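Local coordinates for uncharacterized protein (Pyrococcus horikoshii, PDB 1ZJJ) that probably acts as a magnesium-dependent phosphatase of the haloacid dehalogenase superfamily, although its natural substrate is not known, at residues B[75-80]-B[121-126]; B[169-174]-B[182-187]. All blocks are in the same frame, centred on the assembly; numbering follows the deposited sequence.

Interaction 1: B[75-80]-B[121-126]; sequences LYMSKH and HVVVGL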
loop_
_atom_site.group_PDB
_atom_site.type_symbol
_atom_site.label_atom_id
_atom_site.label_comp_id
_atom_site.label_asym_id
_atom_site.label_seq_id
_atom_site.Cartn_x
_atom_site.Cartn_y
_atom_site.Cartn_z
ATOM N N LEU B 75 -20.733 5.871 12.822
ATOM C CA LEU B 75 -21.575 7.065 12.860
ATOM C C LEU B 75 -21.628 7.772 11.503
ATOM O O LEU B 75 -22.678 8.279 11.094
ATOM C CB LEU B 75 -21.079 8.034 13.943
ATOM C CG LEU B 75 -21.127 7.502 15.384
ATOM C CD1 LEU B 75 -20.557 8.532 16.339
ATOM C CD2 LEU B 75 -22.563 7.169 15.765
ATOM N N TYR B 76 -20.498 7.806 10.806
ATOM C CA TYR B 76 -20.453 8.433 9.490
ATOM C C TYR B 76 -21.342 7.652 8.513
ATOM O O TYR B 76 -22.162 8.232 7.799
ATOM C CB TYR B 76 -19.019 8.456 8.953
ATOM C CG TYR B 76 -18.947 8.936 7.525
ATOM C CD1 TYR B 76 -19.044 10.294 7.218
ATOM C CD2 TYR B 76 -18.873 8.024 6.472
ATOM C CE1 TYR B 76 -19.077 10.728 5.894
ATOM C CE2 TYR B 76 -18.906 8.446 5.150
ATOM C CZ TYR B 76 -19.011 9.797 4.868
ATOM O OH TYR B 76 -19.064 10.205 3.556
ATOM N N MET B 77 -21.162 6.332 8.485
ATOM C CA MET B 77 -21.933 5.464 7.601
ATOM C C MET B 77 -23.432 5.594 7.860
ATOM O O MET B 77 -24.222 5.735 6.931
ATOM C CB MET B 77 -21.487 4.008 7.781
ATOM C CG MET B 77 -20.040 3.778 7.366
ATOM S SD MET B 77 -19.399 2.150 7.791
ATOM C CE MET B 77 -20.064 1.190 6.430
ATOM N N SER B 78 -23.815 5.556 9.131
ATOM C CA SER B 78 -25.213 5.666 9.510
ATOM C C SER B 78 -25.844 6.978 9.040
ATOM O O SER B 78 -26.971 7.000 8.536
ATOM C CB SER B 78 -25.340 5.551 11.028
ATOM O OG SER B 78 -26.690 5.392 11.414
ATOM N N LYS B 79 -25.103 8.069 9.195
ATOM C CA LYS B 79 -25.591 9.390 8.826
ATOM C C LYS B 79 -25.533 9.766 7.350
ATOM O O LYS B 79 -26.425 10.457 6.860
ATOM C CB LYS B 79 -24.829 10.453 9.622
ATOM C CG LYS B 79 -25.337 11.866 9.424
ATOM C CD LYS B 79 -24.578 12.848 10.305
ATOM C CE LYS B 79 -25.317 14.171 10.376
ATOM N NZ LYS B 79 -24.537 15.227 11.080
ATOM N N HIS B 80 -24.513 9.298 6.638
ATOM C CA HIS B 80 -24.331 9.687 5.245
ATOM C C HIS B 80 -24.380 8.636 4.138
ATOM O O HIS B 80 -24.230 8.985 2.973
ATOM C CB HIS B 80 -23.005 10.450 5.123
ATOM C CG HIS B 80 -22.914 11.648 6.012
ATOM N ND1 HIS B 80 -23.707 12.764 5.843
ATOM C CD2 HIS B 80 -22.133 11.905 7.090
ATOM C CE1 HIS B 80 -23.420 13.654 6.776
ATOM N NE2 HIS B 80 -22.468 13.156 7.547
ATOM N N HIS B 121 -20.254 -1.743 0.768
ATOM C CA HIS B 121 -19.293 -0.895 1.470
ATOM C C HIS B 121 -18.070 -1.687 1.924
ATOM O O HIS B 121 -18.200 -2.778 2.483
ATOM C CB HIS B 121 -19.947 -0.265 2.710
ATOM C CG HIS B 121 -21.243 0.432 2.434
ATOM N ND1 HIS B 121 -21.327 1.586 1.685
ATOM C CD2 HIS B 121 -22.513 0.137 2.808
ATOM C CE1 HIS B 121 -22.588 1.972 1.609
ATOM N NE2 HIS B 121 -23.328 1.108 2.283
ATOM N N VAL B 122 -16.884 -1.138 1.679
ATOM C CA VAL B 122 -15.646 -1.770 2.115
ATOM C C VAL B 122 -15.024 -0.844 3.158
ATOM O O VAL B 122 -14.758 0.324 2.880
ATOM C CB VAL B 122 -14.656 -1.965 0.955
ATOM C CG1 VAL B 122 -13.353 -2.547 1.488
ATOM C CG2 VAL B 122 -15.256 -2.894 -0.093
ATOM N N VAL B 123 -14.828 -1.360 4.368
ATOM C CA VAL B 123 -14.263 -0.577 5.463
ATOM C C VAL B 123 -12.879 -1.127 5.811
ATOM O O VAL B 123 -12.724 -2.313 6.121
ATOM C CB VAL B 123 -15.187 -0.620 6.701
ATOM C CG1 VAL B 123 -14.567 0.165 7.848
ATOM C CG2 VAL B 123 -16.549 -0.024 6.356
ATOM N N VAL B 124 -11.877 -0.256 5.761
ATOM C CA VAL B 124 -10.500 -0.655 6.010
ATOM C C VAL B 124 -9.869 0.066 7.186
ATOM O O VAL B 124 -9.788 1.290 7.199
ATOM C CB VAL B 124 -9.631 -0.380 4.761
ATOM C CG1 VAL B 124 -8.227 -0.956 4.942
ATOM C CG2 VAL B 124 -10.304 -0.957 3.524
ATOM N N GLY B 125 -9.424 -0.711 8.168
ATOM C CA GLY B 125 -8.756 -0.160 9.330
ATOM C C GLY B 125 -7.476 -0.955 9.498
ATOM O O GLY B 125 -7.111 -1.739 8.614
ATOM N N LEU B 126 -6.784 -0.766 10.614
ATOM C CA LEU B 126 -5.554 -1.506 10.857
ATOM C C LEU B 126 -5.878 -2.994 11.034
ATOM O O LEU B 126 -6.665 -3.363 11.895
ATOM C CB LEU B 126 -4.850 -0.985 12.115
ATOM C CG LEU B 126 -3.649 -1.825 12.566
ATOM C CD1 LEU B 126 -2.542 -1.733 11.524
ATOM C CD2 LEU B 126 -3.151 -1.338 13.925
#

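Interaction 2: B[169-174]-B[182-187]; sequences SIIAAL and PIIIGK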
loop_
_atom_site.group_PDB
_atom_site.type_symbol
_atom_site.label_atom_id
_atom_site.label_comp_id
_atom_site.label_asym_id
_atom_site.label_seq_id
_atom_site.Cartn_x
_atom_site.Cartn_y
_atom_site.Cartn_z
ATOM N N SER B 169 -1.210 2.670 5.538
ATOM C CA SER B 169 -0.353 1.811 4.730
ATOM C C SER B 169 -1.224 0.840 3.944
ATOM O O SER B 169 -1.008 0.613 2.754
ATOM C CB SER B 169 0.596 1.021 5.649
ATOM O OG SER B 169 1.237 -0.034 4.958
ATOM N N ILE B 170 -2.207 0.268 4.629
ATOM C CA ILE B 170 -3.113 -0.689 4.007
ATOM C C ILE B 170 -4.039 0.030 3.034
ATOM O O ILE B 170 -4.271 -0.432 1.913
ATOM C CB ILE B 170 -3.939 -1.423 5.084
ATOM C CG1 ILE B 170 -2.984 -2.103 6.063
ATOM C CG2 ILE B 170 -4.869 -2.451 4.435
ATOM C CD1 ILE B 170 -3.652 -2.795 7.235
ATOM N N ILE B 171 -4.553 1.178 3.466
ATOM C CA ILE B 171 -5.445 1.975 2.636
ATOM C C ILE B 171 -4.732 2.396 1.359
ATOM O O ILE B 171 -5.331 2.415 0.284
ATOM C CB ILE B 171 -5.939 3.234 3.401
ATOM C CG1 ILE B 171 -6.911 2.814 4.506
ATOM C CG2 ILE B 171 -6.607 4.215 2.443
ATOM C CD1 ILE B 171 -7.173 3.887 5.538
ATOM N N ALA B 172 -3.446 2.714 1.469
ATOM C CA ALA B 172 -2.672 3.137 0.309
ATOM C C ALA B 172 -2.615 2.037 -0.742
ATOM O O ALA B 172 -2.767 2.306 -1.934
ATOM C CB ALA B 172 -1.259 3.534 0.733
ATOM N N ALA B 173 -2.390 0.803 -0.302
ATOM C CA ALA B 173 -2.331 -0.330 -1.221
ATOM C C ALA B 173 -3.644 -0.465 -1.992
ATOM O O ALA B 173 -3.640 -0.678 -3.203
ATOM C CB ALA B 173 -2.045 -1.613 -0.455
ATOM N N LEU B 174 -4.768 -0.330 -1.293
ATOM C CA LEU B 174 -6.075 -0.450 -1.932
ATOM C C LEU B 174 -6.365 0.723 -2.863
ATOM O O LEU B 174 -7.051 0.564 -3.873
ATOM C CB LEU B 174 -7.164 -0.585 -0.871
ATOM C CG LEU B 174 -7.157 -1.946 -0.176
ATOM C CD1 LEU B 174 -8.187 -1.956 0.934
ATOM C CD2 LEU B 174 -7.439 -3.051 -1.203
ATOM N N PRO B 182 -10.124 6.881 -1.399
ATOM C CA PRO B 182 -10.854 6.494 -0.187
ATOM C C PRO B 182 -11.427 7.644 0.630
ATOM O O PRO B 182 -10.902 8.756 0.615
ATOM C CB PRO B 182 -9.812 5.730 0.614
ATOM C CG PRO B 182 -8.547 6.483 0.290
ATOM C CD PRO B 182 -8.672 6.695 -1.221
ATOM N N ILE B 183 -12.510 7.360 1.343
ATOM C CA ILE B 183 -13.119 8.341 2.227
ATOM C C ILE B 183 -12.469 8.009 3.570
ATOM O O ILE B 183 -12.740 6.954 4.145
ATOM C CB ILE B 183 -14.635 8.137 2.305
ATOM C CG1 ILE B 183 -15.266 8.483 0.956
ATOM C CG2 ILE B 183 -15.230 8.997 3.401
ATOM C CD1 ILE B 183 -16.742 8.191 0.881
ATOM N N ILE B 184 -11.580 8.880 4.048
ATOM C CA ILE B 184 -10.896 8.639 5.319
ATOM C C ILE B 184 -11.655 9.294 6.463
ATOM O O ILE B 184 -11.906 10.499 6.456
ATOM C CB ILE B 184 -9.434 9.164 5.298
ATOM C CG1 ILE B 184 -8.662 8.535 4.132
ATOM C CG2 ILE B 184 -8.741 8.817 6.617
ATOM C CD1 ILE B 184 -8.549 7.034 4.200
ATOM N N ILE B 185 -11.996 8.492 7.460
ATOM C CA ILE B 185 -12.775 8.968 8.592
ATOM C C ILE B 185 -12.045 9.746 9.691
ATOM O O ILE B 185 -12.469 10.848 10.063
ATOM C CB ILE B 185 -13.523 7.778 9.251
ATOM C CG1 ILE B 185 -14.359 7.043 8.199
ATOM C CG2 ILE B 185 -14.419 8.276 10.385
ATOM C CD1 ILE B 185 -15.385 7.917 7.513
ATOM N N GLY B 186 -10.951 9.178 10.194
ATOM C CA GLY B 186 -10.223 9.783 11.294
ATOM C C GLY B 186 -9.434 11.058 11.074
ATOM O O GLY B 186 -9.377 11.594 9.968
ATOM N N LYS B 187 -8.835 11.543 12.160
ATOM C CA LYS B 187 -8.015 12.752 12.138
ATOM C C LYS B 187 -6.991 12.620 11.017
ATOM O O LYS B 187 -6.419 11.547 10.824
ATOM C CB LYS B 187 -7.282 12.908 13.472
ATOM C CG LYS B 187 -8.197 12.979 14.684
ATOM C CD LYS B 187 -7.405 12.896 15.987
ATOM C CE LYS B 187 -6.760 11.523 16.145
ATOM N NZ LYS B 187 -5.948 11.461 17.383
#

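Interaction 1: B[75-80]-B[121-126]
The imidazole of His121, whose CB meets Met77, is gripped at both nitrogens: ND1 is hydrogen-bonded to the hydroxyl of Thr147 and NE2 to the backbone carbonyl of Asp82. The buried ring is thereby fixed in its rotation, and histidine suits a place with a polar partner at each nitrogen. Met77 passes alongside, pointing the other way, its CE lying 4.0 Å from His121 CB. The same methyl finds Val123 CG2 at 3.7 Å, and the sulfur SD of Met77 stands 3.9 Å from that CG2, so the end of the thioether rests on one branch of the valine. A bend at chi3 (81°) turns CE out of the line of an otherwise extended chain; methionine, flexible and unbranched, can in this way set one methyl against both Val123 CG2 and His121 CB. Met98 and Leu101 of helix 92-101, together with Trp103, close round Met77. His121 and Val123 face the side of helices 69-80 and 92-101, whereas the intervening Val122 faces helix 132-143. This alternation, with helices on both faces of a parallel sheet, is consistent with the alpha/beta cap domain of UmpH-like members of the HAD superfamily.

Interaction 2: B[169-174]-B[182-187]
Ile171 leans from its helix toward Pro182 and Ile184 and presents two methyls to them. From the helix backbone, CB is directed toward 182-187, and there the side chain forks. The short branch, CG2, lies 3.7 Å from Pro182 CG and 4.0 Å from Pro182 CB, against the CB-CG side of the puckered ring; it also comes within 3.8 Å of Ile184 CD1. The longer branch leaves through CG1, which chi1 of -71° sets anti to the carbonyl carbon, and runs on extended to CD1, which meets Ile184 CD1 at 3.7 Å, methyl tip to methyl tip. Ile184 gets there by a fold in its own chain: its CB is not aimed at the helix, but chi2 of -61° swings CD1 over to it. Branching at CB suits Ile171, since both arms converge on Ile184 CD1 while CG2 also meets the proline, a rigid apolar surface just ahead of the short strand. No hydrogen bond joins the two segments, so the contact is purely apolar. Phe148 of the adjoining strand 147-150 touches both Ile171 and Pro182. Strand 183-184, last in the four-stranded sheet, pairs with 147-150; helix 167-178 packs on one face of this sheet, touching strands 121-124 and 147-150 as well, with Leu174 against helix 132-143, and Ala172 on Val176 and Ala173 on Ala173 of the second subunit.

From the N terminus, the chain leaves the six-stranded core sheet at strand 66-68, forms helix 69-80 and enters the four-stranded sheet. Interaction 1 closes a loop of 40 residues, which holds strand 86-89 and helices 92-101 and 108-115. Only later does interaction 2 open, closing a connection of 7 residues, the end of helix 167-178 and the loop after it; the two are in series and neither nest nor cross. They lie on opposite faces of the same sheet, their centres about 11 Å apart. Val124 packs on Ile170 and Leu174, while Ile185 returns to Tyr76. Lys187 then reaches Asp7, a magnesium ligand, as the chain re-enters the core.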